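Local atomic coordinates of pvivax hypothetical protein (Plasmodium vivax, PDB entry 2B30), a protein that is of unknown function but, as a putative Cof-like member of the HAD hydrolase superfamily, probably acts as a magnesium-dependent phosphatase. Residues Tyr103-Tyr108 with Lys234-Ser239; Asp224-Ile229 with Leu256-Tyr261; Tyr120-Ser125 with Gln200-Lys205; Asp112-Thr117 with Phe138-Ser143. One frame throughout, in Å; residues are numbered along the deposited sequence.

How the contacts relate
Contacts 1 and 2 belong to the Rossmann-like core of this HAD fold and both use helix 225-235, one at its end and the other at its start. Contact 3 lies in the inserted cap, while contact 4 joins the core-to-cap linker to a cap hairpin. Contact 2 is the buried one, and it is almost wholly aromatic and apolar. Contacts 1 and 3 are partly buried: the former has a backbone-to-hydroxyl bond beside a carboxylate and an imidazole, the latter pairs a ring with a salt bridge. Contact 4, at the surface, is a salt bridge with a methyl laid on the guanidinium. Y103 OH and E142 OE2 probably hydrogen bond between contacts 1 and 4; Y120 and I124 pack on F138 between contacts 3 and 4.

Contact 1: residues Tyr103-Tyr108 with Lys234-Ser239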
# COMPACT_ATOMS: atom_id res chain seq x y z
N TYR A 103 1.55 -16.36 8.37
CA TYR A 103 1.38 -17.81 8.40
C TYR A 103 0.15 -18.23 7.62
O TYR A 103 -0.90 -17.57 7.72
CB TYR A 103 1.25 -18.31 9.83
CG TYR A 103 2.47 -18.07 10.67
CD1 TYR A 103 3.66 -18.73 10.41
CD2 TYR A 103 2.43 -17.19 11.73
CE1 TYR A 103 4.79 -18.50 11.19
CE2 TYR A 103 3.55 -16.95 12.52
CZ TYR A 103 4.72 -17.61 12.24
OH TYR A 103 5.81 -17.37 13.01
N ASP A 104 0.26 -19.30 6.84
CA ASP A 104 -0.94 -19.86 6.19
C ASP A 104 -1.69 -20.72 7.20
O ASP A 104 -1.24 -20.89 8.34
CB ASP A 104 -0.62 -20.59 4.86
CG ASP A 104 0.10 -21.94 5.04
OD1 ASP A 104 0.46 -22.37 6.15
OD2 ASP A 104 0.33 -22.57 4.00
N GLN A 105 -2.85 -21.24 6.79
CA GLN A 105 -3.72 -22.00 7.69
C GLN A 105 -3.00 -23.19 8.36
O GLN A 105 -3.31 -23.56 9.49
CB GLN A 105 -4.93 -22.48 6.90
CG GLN A 105 -6.00 -23.15 7.71
CD GLN A 105 -7.30 -23.13 6.96
OE1 GLN A 105 -7.35 -23.48 5.77
NE2 GLN A 105 -8.36 -22.70 7.62
N ILE A 106 -2.05 -23.78 7.64
CA ILE A 106 -1.31 -24.95 8.11
C ILE A 106 -0.07 -24.58 8.96
O ILE A 106 0.51 -25.45 9.62
CB ILE A 106 -0.88 -25.81 6.88
CG1 ILE A 106 -2.11 -26.22 6.07
CG2 ILE A 106 -0.13 -27.02 7.30
CD1 ILE A 106 -3.21 -26.88 6.88
N GLY A 107 0.33 -23.31 8.94
CA GLY A 107 1.50 -22.86 9.69
C GLY A 107 2.78 -22.69 8.88
O GLY A 107 3.86 -22.63 9.45
N TYR A 108 2.68 -22.61 7.55
CA TYR A 108 3.85 -22.31 6.73
C TYR A 108 4.17 -20.81 6.77
O TYR A 108 3.28 -19.96 6.72
CB TYR A 108 3.66 -22.76 5.29
CG TYR A 108 4.87 -22.52 4.38
CD1 TYR A 108 5.88 -23.47 4.27
CD2 TYR A 108 4.95 -21.37 3.59
CE1 TYR A 108 6.98 -23.27 3.41
CE2 TYR A 108 6.04 -21.15 2.73
CZ TYR A 108 7.06 -22.11 2.65
OH TYR A 108 8.14 -21.89 1.80
N LYS A 234 -3.35 -14.12 -2.29
CA LYS A 234 -2.70 -14.82 -3.40
C LYS A 234 -2.63 -16.32 -3.13
O LYS A 234 -2.93 -17.12 -4.02
CB LYS A 234 -1.29 -14.26 -3.65
CG LYS A 234 -1.29 -12.91 -4.36
CD LYS A 234 -1.40 -13.07 -5.87
CE LYS A 234 -0.03 -13.32 -6.50
NZ LYS A 234 -0.09 -13.70 -7.94
N HIS A 235 -2.25 -16.68 -1.91
CA HIS A 235 -2.08 -18.09 -1.55
C HIS A 235 -3.40 -18.87 -1.69
O HIS A 235 -3.39 -20.03 -2.11
CB HIS A 235 -1.53 -18.22 -0.12
CG HIS A 235 -1.02 -19.59 0.22
ND1 HIS A 235 0.14 -20.11 -0.31
CD2 HIS A 235 -1.51 -20.54 1.05
CE1 HIS A 235 0.34 -21.32 0.17
NE2 HIS A 235 -0.65 -21.61 1.00
N TYR A 236 -4.52 -18.23 -1.35
CA TYR A 236 -5.81 -18.87 -1.36
C TYR A 236 -6.73 -18.32 -2.44
O TYR A 236 -7.91 -18.58 -2.43
CB TYR A 236 -6.49 -18.70 0.00
CG TYR A 236 -5.81 -19.45 1.11
CD1 TYR A 236 -5.89 -20.84 1.17
CD2 TYR A 236 -5.08 -18.79 2.09
CE1 TYR A 236 -5.26 -21.54 2.19
CE2 TYR A 236 -4.45 -19.49 3.12
CZ TYR A 236 -4.55 -20.86 3.15
OH TYR A 236 -3.93 -21.56 4.15
N ASN A 237 -6.18 -17.54 -3.36
CA ASN A 237 -6.97 -16.95 -4.45
C ASN A 237 -8.30 -16.28 -4.01
O ASN A 237 -9.33 -16.42 -4.66
CB ASN A 237 -7.22 -18.03 -5.51
CG ASN A 237 -7.77 -17.46 -6.80
OD1 ASN A 237 -7.32 -16.41 -7.27
ND2 ASN A 237 -8.77 -18.15 -7.36
N ILE A 238 -8.26 -15.56 -2.91
CA ILE A 238 -9.42 -14.84 -2.39
C ILE A 238 -9.39 -13.43 -2.94
O ILE A 238 -8.38 -12.75 -2.82
CB ILE A 238 -9.37 -14.80 -0.86
CG1 ILE A 238 -9.53 -16.22 -0.32
CG2 ILE A 238 -10.43 -13.87 -0.30
CD1 ILE A 238 -9.50 -16.32 1.20
N SER A 239 -10.49 -12.99 -3.54
CA SER A 239 -10.54 -11.65 -4.14
C SER A 239 -10.88 -10.59 -3.09
O SER A 239 -11.40 -10.90 -2.04
CB SER A 239 -11.55 -11.64 -5.28
OG SER A 239 -12.87 -11.72 -4.77
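The Y236 ring points its hydroxyl end at the loop 103-108, and the backbone N of Q105 lies at its edge, close to the ring plane. One face of the same ring is covered toward its rim by H235 CD2, while the H235 ring has Y236 CE2 in plane at its own edge. The D104 carboxylate comes to the imidazole obliquely, its plane turned 55° from the ring, with D104 OD2 3.3 Å from H235 NE2.

Q105 N donates to Y236 OH at 2.9 Å, with an N-H...O angle of 157°. Around that hydroxyl pack the CB of D104, at 3.5 Å from Y236 OH, and the CB of Q105. With CG of D104 set between its own N and carbonyl carbon (chi1 72°), the carboxylate folds back over the loop, where OD1 accepts from Y108 N at 2.6 Å, met from above the carboxylate plane. M63 of strand 63-67 touches both Q105 and Y236.

D104 to G107 form a type I turn closed by G107 N to D104 O, and D104 N bonds back to Y108 O. Helix 225-235 ends in a Schellman motif with N237 at C-prime. A hairpin with a type I turn and a G1 bulge at G107, between strands 101-103 and 109-112 at the edge of the HAD core sheet, thus meets the C-terminal end of a helix packed beside that sheet.

Contact 2: residues Asp224-Ile229 with Leu256-Tyr261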
# COMPACT_ATOMS: atom_id res chain seq x y z
N ASP A 224 3.11 -3.28 5.59
CA ASP A 224 2.07 -3.05 6.58
C ASP A 224 1.12 -4.26 6.59
O ASP A 224 1.41 -5.28 5.95
CB ASP A 224 1.34 -1.74 6.30
CG ASP A 224 0.47 -1.84 5.09
OD1 ASP A 224 1.03 -2.01 3.98
OD2 ASP A 224 -0.77 -1.75 5.24
N LYS A 225 0.02 -4.16 7.33
CA LYS A 225 -0.96 -5.24 7.39
C LYS A 225 -1.47 -5.58 5.99
O LYS A 225 -1.58 -6.76 5.64
CB LYS A 225 -2.12 -4.90 8.32
CG LYS A 225 -1.76 -4.92 9.81
CD LYS A 225 -2.99 -4.71 10.70
CE LYS A 225 -2.62 -4.25 12.10
NZ LYS A 225 -3.76 -4.35 13.06
N TYR A 226 -1.76 -4.56 5.19
CA TYR A 226 -2.29 -4.76 3.83
C TYR A 226 -1.37 -5.60 2.91
O TYR A 226 -1.85 -6.51 2.23
CB TYR A 226 -2.63 -3.42 3.16
CG TYR A 226 -3.26 -3.55 1.78
CD1 TYR A 226 -4.47 -4.22 1.61
CD2 TYR A 226 -2.65 -2.99 0.64
CE1 TYR A 226 -5.05 -4.34 0.34
CE2 TYR A 226 -3.23 -3.11 -0.64
CZ TYR A 226 -4.42 -3.79 -0.77
OH TYR A 226 -5.01 -3.92 -2.00
N THR A 227 -0.07 -5.29 2.88
CA THR A 227 0.86 -6.00 2.00
C THR A 227 1.06 -7.42 2.46
O THR A 227 1.26 -8.31 1.63
CB THR A 227 2.24 -5.37 1.95
OG1 THR A 227 2.84 -5.38 3.25
CG2 THR A 227 2.16 -3.97 1.41
N GLY A 228 1.03 -7.62 3.78
CA GLY A 228 1.09 -8.97 4.37
C GLY A 228 -0.16 -9.76 4.04
O GLY A 228 -0.07 -10.91 3.61
N ILE A 229 -1.33 -9.14 4.24
CA ILE A 229 -2.62 -9.74 3.88
C ILE A 229 -2.66 -10.25 2.44
O ILE A 229 -3.32 -11.25 2.16
CB ILE A 229 -3.79 -8.73 4.07
CG1 ILE A 229 -4.24 -8.67 5.53
CG2 ILE A 229 -5.00 -9.07 3.17
CD1 ILE A 229 -4.99 -7.39 5.89
N LEU A 256 -8.02 -0.79 5.80
CA LEU A 256 -9.36 -0.22 5.81
C LEU A 256 -9.67 0.57 4.52
O LEU A 256 -10.81 0.59 4.05
CB LEU A 256 -9.54 0.68 7.04
CG LEU A 256 -9.43 -0.03 8.39
CD1 LEU A 256 -9.28 0.96 9.54
CD2 LEU A 256 -10.62 -0.95 8.61
N SER A 257 -8.64 1.20 3.95
CA SER A 257 -8.80 1.98 2.71
C SER A 257 -8.97 1.11 1.47
O SER A 257 -9.82 1.39 0.63
CB SER A 257 -7.60 2.90 2.49
OG SER A 257 -7.57 3.93 3.47
N ASN A 258 -8.16 0.06 1.35
CA ASN A 258 -8.11 -0.74 0.12
C ASN A 258 -9.11 -1.90 0.05
O ASN A 258 -9.18 -2.60 -0.96
CB ASN A 258 -6.69 -1.26 -0.12
CG ASN A 258 -5.69 -0.14 -0.29
OD1 ASN A 258 -5.24 0.43 0.68
ND2 ASN A 258 -5.35 0.19 -1.53
N PHE A 259 -9.89 -2.10 1.10
CA PHE A 259 -10.92 -3.12 1.07
C PHE A 259 -12.30 -2.48 1.08
O PHE A 259 -12.47 -1.33 1.50
CB PHE A 259 -10.71 -4.09 2.22
CG PHE A 259 -9.57 -5.03 2.00
CD1 PHE A 259 -9.63 -5.97 0.97
CD2 PHE A 259 -8.43 -4.99 2.79
CE1 PHE A 259 -8.57 -6.85 0.73
CE2 PHE A 259 -7.37 -5.86 2.56
CZ PHE A 259 -7.44 -6.79 1.53
N LYS A 260 -13.28 -3.23 0.56
CA LYS A 260 -14.63 -2.71 0.34
C LYS A 260 -15.47 -2.85 1.58
O LYS A 260 -16.16 -1.91 1.97
CB LYS A 260 -15.33 -3.44 -0.82
CG LYS A 260 -16.71 -2.85 -1.19
CD LYS A 260 -17.49 -3.76 -2.13
CE LYS A 260 -17.00 -3.65 -3.53
NZ LYS A 260 -17.47 -4.77 -4.40
N TYR A 261 -15.45 -4.03 2.19
CA TYR A 261 -16.23 -4.26 3.39
C TYR A 261 -15.35 -4.03 4.60
O TYR A 261 -15.03 -4.96 5.35
CB TYR A 261 -16.86 -5.66 3.37
CG TYR A 261 -17.68 -5.84 2.12
CD1 TYR A 261 -18.85 -5.12 1.94
CD2 TYR A 261 -17.25 -6.67 1.10
CE1 TYR A 261 -19.59 -5.25 0.77
CE2 TYR A 261 -17.99 -6.81 -0.06
CZ TYR A 261 -19.15 -6.10 -0.22
OH TYR A 261 -19.85 -6.25 -1.40
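Y226 meets two neighbours in two different ways, one over its face and one at its edge. CB of N258 sits over one ring face, displaced toward the rim, in a CH-pi contact 3.8 Å from the ring centroid; its closest approaches are to Y226 CZ and CE1. F259 takes the edge instead. The two aromatic planes stand 74° apart with centroids 5.3 Å from each other, an offset edge-to-face pair in which the edge of Y226 is directed at the face of F259, and Y226 CD1 comes to 3.5 Å from F259 CE2.

The tyrosine can reach both because its CG lies anti to the backbone N (chi1 -177°), which carries the ring out from helix 225-235 toward the other segment. One turn further along, I229 CG2 packs on F259 CZ at 3.7 Å, crossing obliquely.

The helix starts at D224, whose OD2 caps it by accepting from Y226 N at 3.0 Å. Next comes K225, which forms a salt bridge to D252 and hydrogen bonds to the carbonyl of C67. That position and these partners are consistent with the motif III lysine of HAD enzymes, beside the acidic motif IV that supplies D248 to the calcium ion. The contact therefore packs the start of the lysine-bearing helix on the chain that leaves helix 253-257.

F259 also rests on V243 and V245 of the neighbouring core strand. At the far end of the tyrosine, Y226 OH is hydrogen-bonded to the carbonyl oxygen of G222 of the second subunit.

Contact 3: residues Tyr120-Ser125 with Gln200-Lys205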
# COMPACT_ATOMS: atom_id res chain seq x y z
N TYR A 120 19.33 -1.30 10.44
CA TYR A 120 19.19 -1.72 11.84
C TYR A 120 20.36 -1.23 12.68
O TYR A 120 20.17 -0.73 13.78
CB TYR A 120 19.06 -3.24 11.96
CG TYR A 120 18.90 -3.71 13.39
CD1 TYR A 120 17.65 -3.66 14.03
CD2 TYR A 120 19.98 -4.20 14.12
CE1 TYR A 120 17.50 -4.08 15.35
CE2 TYR A 120 19.84 -4.62 15.44
CZ TYR A 120 18.60 -4.57 16.05
OH TYR A 120 18.45 -5.00 17.35
N ALA A 121 21.57 -1.37 12.15
CA ALA A 121 22.78 -0.85 12.80
C ALA A 121 22.62 0.64 13.08
O ALA A 121 22.93 1.12 14.17
CB ALA A 121 24.00 -1.10 11.96
N GLU A 122 22.14 1.37 12.09
CA GLU A 122 21.98 2.79 12.26
C GLU A 122 20.95 3.03 13.34
O GLU A 122 21.12 3.89 14.19
CB GLU A 122 21.58 3.48 10.97
CG GLU A 122 21.60 5.00 11.10
CD GLU A 122 21.49 5.71 9.76
OE1 GLU A 122 20.97 5.11 8.79
OE2 GLU A 122 21.92 6.89 9.69
N LEU A 123 19.88 2.24 13.30
CA LEU A 123 18.76 2.43 14.21
C LEU A 123 19.19 2.28 15.66
O LEU A 123 18.85 3.12 16.50
CB LEU A 123 17.64 1.44 13.89
CG LEU A 123 16.41 1.50 14.78
CD1 LEU A 123 15.76 2.85 14.65
CD2 LEU A 123 15.45 0.38 14.43
N ILE A 124 19.93 1.21 15.95
CA ILE A 124 20.45 0.94 17.30
C ILE A 124 21.46 2.01 17.73
O ILE A 124 21.50 2.40 18.89
CB ILE A 124 21.12 -0.48 17.38
CG1 ILE A 124 20.12 -1.59 17.00
CG2 ILE A 124 21.71 -0.74 18.77
CD1 ILE A 124 18.80 -1.56 17.78
N SER A 125 22.26 2.49 16.79
CA SER A 125 23.21 3.55 17.06
C SER A 125 22.47 4.83 17.46
O SER A 125 22.87 5.51 18.40
CB SER A 125 24.09 3.81 15.84
OG SER A 125 25.38 4.23 16.25
N GLN A 200 12.12 11.49 11.14
CA GLN A 200 12.94 12.26 10.19
C GLN A 200 14.36 11.72 10.07
O GLN A 200 15.01 11.89 9.04
CB GLN A 200 12.95 13.76 10.52
CG GLN A 200 13.40 14.09 11.92
CD GLN A 200 13.58 15.58 12.16
OE1 GLN A 200 13.80 16.01 13.30
NE2 GLN A 200 13.48 16.39 11.10
N LYS A 201 14.86 11.10 11.14
CA LYS A 201 16.14 10.41 11.05
C LYS A 201 16.01 9.19 10.12
O LYS A 201 16.93 8.91 9.34
CB LYS A 201 16.62 9.97 12.44
N PHE A 202 14.86 8.51 10.19
CA PHE A 202 14.62 7.29 9.41
C PHE A 202 13.37 7.42 8.52
O PHE A 202 12.62 6.47 8.31
CB PHE A 202 14.50 6.08 10.35
CG PHE A 202 15.71 5.87 11.22
CD1 PHE A 202 16.81 5.15 10.76
CD2 PHE A 202 15.76 6.42 12.50
CE1 PHE A 202 17.93 4.98 11.56
CE2 PHE A 202 16.87 6.25 13.31
CZ PHE A 202 17.96 5.52 12.84
N LYS A 203 13.17 8.61 7.97
CA LYS A 203 12.19 8.80 6.92
C LYS A 203 12.64 7.99 5.69
O LYS A 203 13.84 7.94 5.40
CB LYS A 203 12.08 10.27 6.56
CG LYS A 203 10.74 10.65 5.96
CD LYS A 203 10.91 11.85 5.05
CE LYS A 203 9.82 11.90 4.03
NZ LYS A 203 10.24 12.74 2.90
N ASN A 204 11.70 7.36 4.99
CA ASN A 204 12.01 6.46 3.87
C ASN A 204 13.12 5.43 4.16
O ASN A 204 13.87 5.07 3.27
CB ASN A 204 12.39 7.23 2.59
CG ASN A 204 11.26 8.10 2.06
OD1 ASN A 204 11.13 9.26 2.46
ND2 ASN A 204 10.48 7.56 1.14
N LYS A 205 13.23 4.99 5.41
CA LYS A 205 14.16 3.92 5.79
C LYS A 205 13.51 2.86 6.70
O LYS A 205 14.01 1.73 6.80
CB LYS A 205 15.39 4.54 6.45
CG LYS A 205 16.21 5.39 5.49
CD LYS A 205 17.24 6.26 6.19
CE LYS A 205 18.45 5.46 6.65
NZ LYS A 205 19.53 6.37 7.09
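K205 NZ reaches E122 OE1 at 2.6 Å, a salt bridge across the two segments. The lysine meets this oxygen on its syn side, 30° out of the carboxylate plane, while E122 OE2 is farther from the same nitrogen, at 3.6 Å. One oxygen therefore carries most of the interaction. The glutamate chain is extended, with CG anti to its N (chi1 -172°), whereas the lysine bends at chi3, and the two side chains cross at about a right angle.

Beside this pair lies the F202 ring. L123 CD1 covers one face in a CH-pi contact, 4.0 Å from the centroid, and F202 CZ comes to 3.5 Å from L123 CA on the helix backbone. The aliphatic part of E122 slides past the ring, with its CG 3.7 Å from F202 CE1. Y126, one turn beyond E122 and L123 on the same helix, makes an edge-to-face contact with the F202 ring. The E122-K205 bridge and the F202 packing join helix 117-129 to the end of helix 191-201 within the alpha/beta cap of the HAD fold.

K203 and N204, in the same turn, bond to the second subunit: K203 NZ to the carbonyl oxygens of its S274 and A276, N204 ND2 to that of its H275. F202 packs against L123 in the buried part, while the charges pair at the exposed E122, where solvent probably weakens the attraction; the apolar packing probably supplies much of the cohesion.

Contact 4: residues Asp112-Thr117 with Phe138-Ser143; sequences DETIET and FHRGES
R140 leaves its strand with CG anti to the backbone N (chi1 -176°) and then bends at chi2 (75°), which swings the guanidinium across to the linker 112-117. T114 has its OG1 between the backbone N and the carbonyl carbon, and this puts CG2 on the side of the arginine. The methyl lies over the centre of one guanidinium face, 3.6 Å from both R140 NE and R140 CZ.

D112 takes the edge of the same group. R140 NH1 donates to the syn lone pair of D112 OD2 at 3.2 Å in a nearly straight bond, and OD2 stays close to the guanidinium plane. The carboxylate itself stands almost upright to that plane, at 86°, and meets NH1 alone rather than forming a two-nitrogen, two-oxygen pair; D112 OD1 is close by, 3.3 Å from R140 NH1.

N180 ties the two sides together: its ND2 bonds to D112 OD1 and E113 O, while its OD1 accepts from G141 N and, weakly, from R140 NH1. The arginine opens a type II' turn from R140 to S143, the two-residue connection of a beta hairpin in the cap sheet. The segment 112-117 runs from core strand 109-112 into cap helix 117-129, so the contact fastens a domain linker to the cap.

At the surface such an ion pair is probably partly screened by water, and the contact as a whole probably owes its hold to the N180 bonds and the T114 methyl packing as well as to charge.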
# COMPACT_ATOMS: atom_id res chain seq x y z
N ASP A 112 8.70 -13.70 6.52
CA ASP A 112 9.40 -13.29 7.73
C ASP A 112 10.37 -12.18 7.32
O ASP A 112 11.52 -12.46 7.02
CB ASP A 112 10.15 -14.47 8.35
CG ASP A 112 10.80 -14.13 9.71
OD1 ASP A 112 10.98 -12.93 10.04
OD2 ASP A 112 11.13 -15.08 10.46
N GLU A 113 9.90 -10.94 7.30
CA GLU A 113 10.78 -9.83 6.90
C GLU A 113 11.42 -9.14 8.10
O GLU A 113 10.73 -8.70 9.01
CB GLU A 113 10.03 -8.81 6.05
CG GLU A 113 9.69 -9.34 4.65
CD GLU A 113 10.91 -9.76 3.85
OE1 GLU A 113 11.67 -8.87 3.42
OE2 GLU A 113 11.11 -10.98 3.67
N THR A 114 12.75 -9.06 8.09
CA THR A 114 13.49 -8.35 9.13
C THR A 114 14.11 -7.07 8.58
O THR A 114 14.40 -6.97 7.38
CB THR A 114 14.63 -9.19 9.68
OG1 THR A 114 15.51 -9.55 8.61
CG2 THR A 114 14.09 -10.43 10.37
N ILE A 115 14.32 -6.11 9.47
CA ILE A 115 14.91 -4.84 9.09
C ILE A 115 16.25 -5.09 8.42
O ILE A 115 16.96 -6.01 8.79
CB ILE A 115 15.07 -3.91 10.31
CG1 ILE A 115 13.70 -3.55 10.90
CG2 ILE A 115 15.80 -2.63 9.92
CD1 ILE A 115 13.73 -3.19 12.36
N GLU A 116 16.57 -4.30 7.41
CA GLU A 116 17.84 -4.39 6.73
C GLU A 116 18.96 -4.12 7.73
O GLU A 116 18.85 -3.22 8.56
CB GLU A 116 17.91 -3.37 5.58
CG GLU A 116 16.99 -3.66 4.40
CD GLU A 116 15.59 -3.04 4.51
OE1 GLU A 116 15.19 -2.59 5.61
OE2 GLU A 116 14.88 -3.02 3.48
N THR A 117 20.04 -4.89 7.64
CA THR A 117 21.10 -4.86 8.66
C THR A 117 21.87 -3.52 8.72
O THR A 117 22.36 -3.13 9.77
CB THR A 117 22.11 -6.01 8.48
OG1 THR A 117 22.92 -5.73 7.34
CG2 THR A 117 21.40 -7.35 8.28
N PHE A 138 12.57 -5.56 21.86
CA PHE A 138 13.18 -6.07 20.63
C PHE A 138 12.52 -7.37 20.21
O PHE A 138 12.54 -8.34 20.97
CB PHE A 138 14.66 -6.30 20.85
CG PHE A 138 15.43 -5.04 21.13
CD1 PHE A 138 16.17 -4.43 20.13
CD2 PHE A 138 15.39 -4.46 22.39
CE1 PHE A 138 16.88 -3.28 20.38
CE2 PHE A 138 16.10 -3.30 22.65
CZ PHE A 138 16.84 -2.71 21.64
N HIS A 139 11.93 -7.39 19.01
CA HIS A 139 11.14 -8.53 18.56
C HIS A 139 11.84 -9.28 17.43
O HIS A 139 12.24 -8.67 16.44
CB HIS A 139 9.77 -8.07 18.06
CG HIS A 139 8.85 -7.59 19.14
ND1 HIS A 139 7.97 -8.43 19.80
CD2 HIS A 139 8.64 -6.36 19.66
CE1 HIS A 139 7.27 -7.74 20.68
NE2 HIS A 139 7.65 -6.48 20.61
N ARG A 140 11.97 -10.60 17.57
CA ARG A 140 12.40 -11.47 16.46
C ARG A 140 11.57 -12.74 16.47
O ARG A 140 11.62 -13.51 17.44
CB ARG A 140 13.88 -11.83 16.56
CG ARG A 140 14.41 -12.66 15.39
CD ARG A 140 14.60 -11.83 14.11
NE ARG A 140 15.05 -12.65 12.98
CZ ARG A 140 14.27 -13.48 12.29
NH1 ARG A 140 12.99 -13.60 12.57
NH2 ARG A 140 14.78 -14.20 11.30
N GLY A 141 10.80 -12.95 15.41
CA GLY A 141 9.93 -14.11 15.28
C GLY A 141 8.84 -14.13 16.34
O GLY A 141 8.02 -13.20 16.43
N GLU A 142 8.85 -15.19 17.15
CA GLU A 142 7.89 -15.35 18.24
C GLU A 142 8.49 -14.98 19.60
O GLU A 142 7.90 -15.27 20.64
CB GLU A 142 7.38 -16.80 18.28
CG GLU A 142 6.73 -17.28 16.99
CD GLU A 142 5.49 -16.46 16.59
OE1 GLU A 142 4.95 -15.70 17.43
OE2 GLU A 142 5.06 -16.59 15.43
N SER A 143 9.67 -14.36 19.60
CA SER A 143 10.34 -13.94 20.83
C SER A 143 10.47 -12.42 20.88
O SER A 143 10.54 -11.75 19.84
CB SER A 143 11.74 -14.53 20.91
OG SER A 143 11.71 -15.94 20.82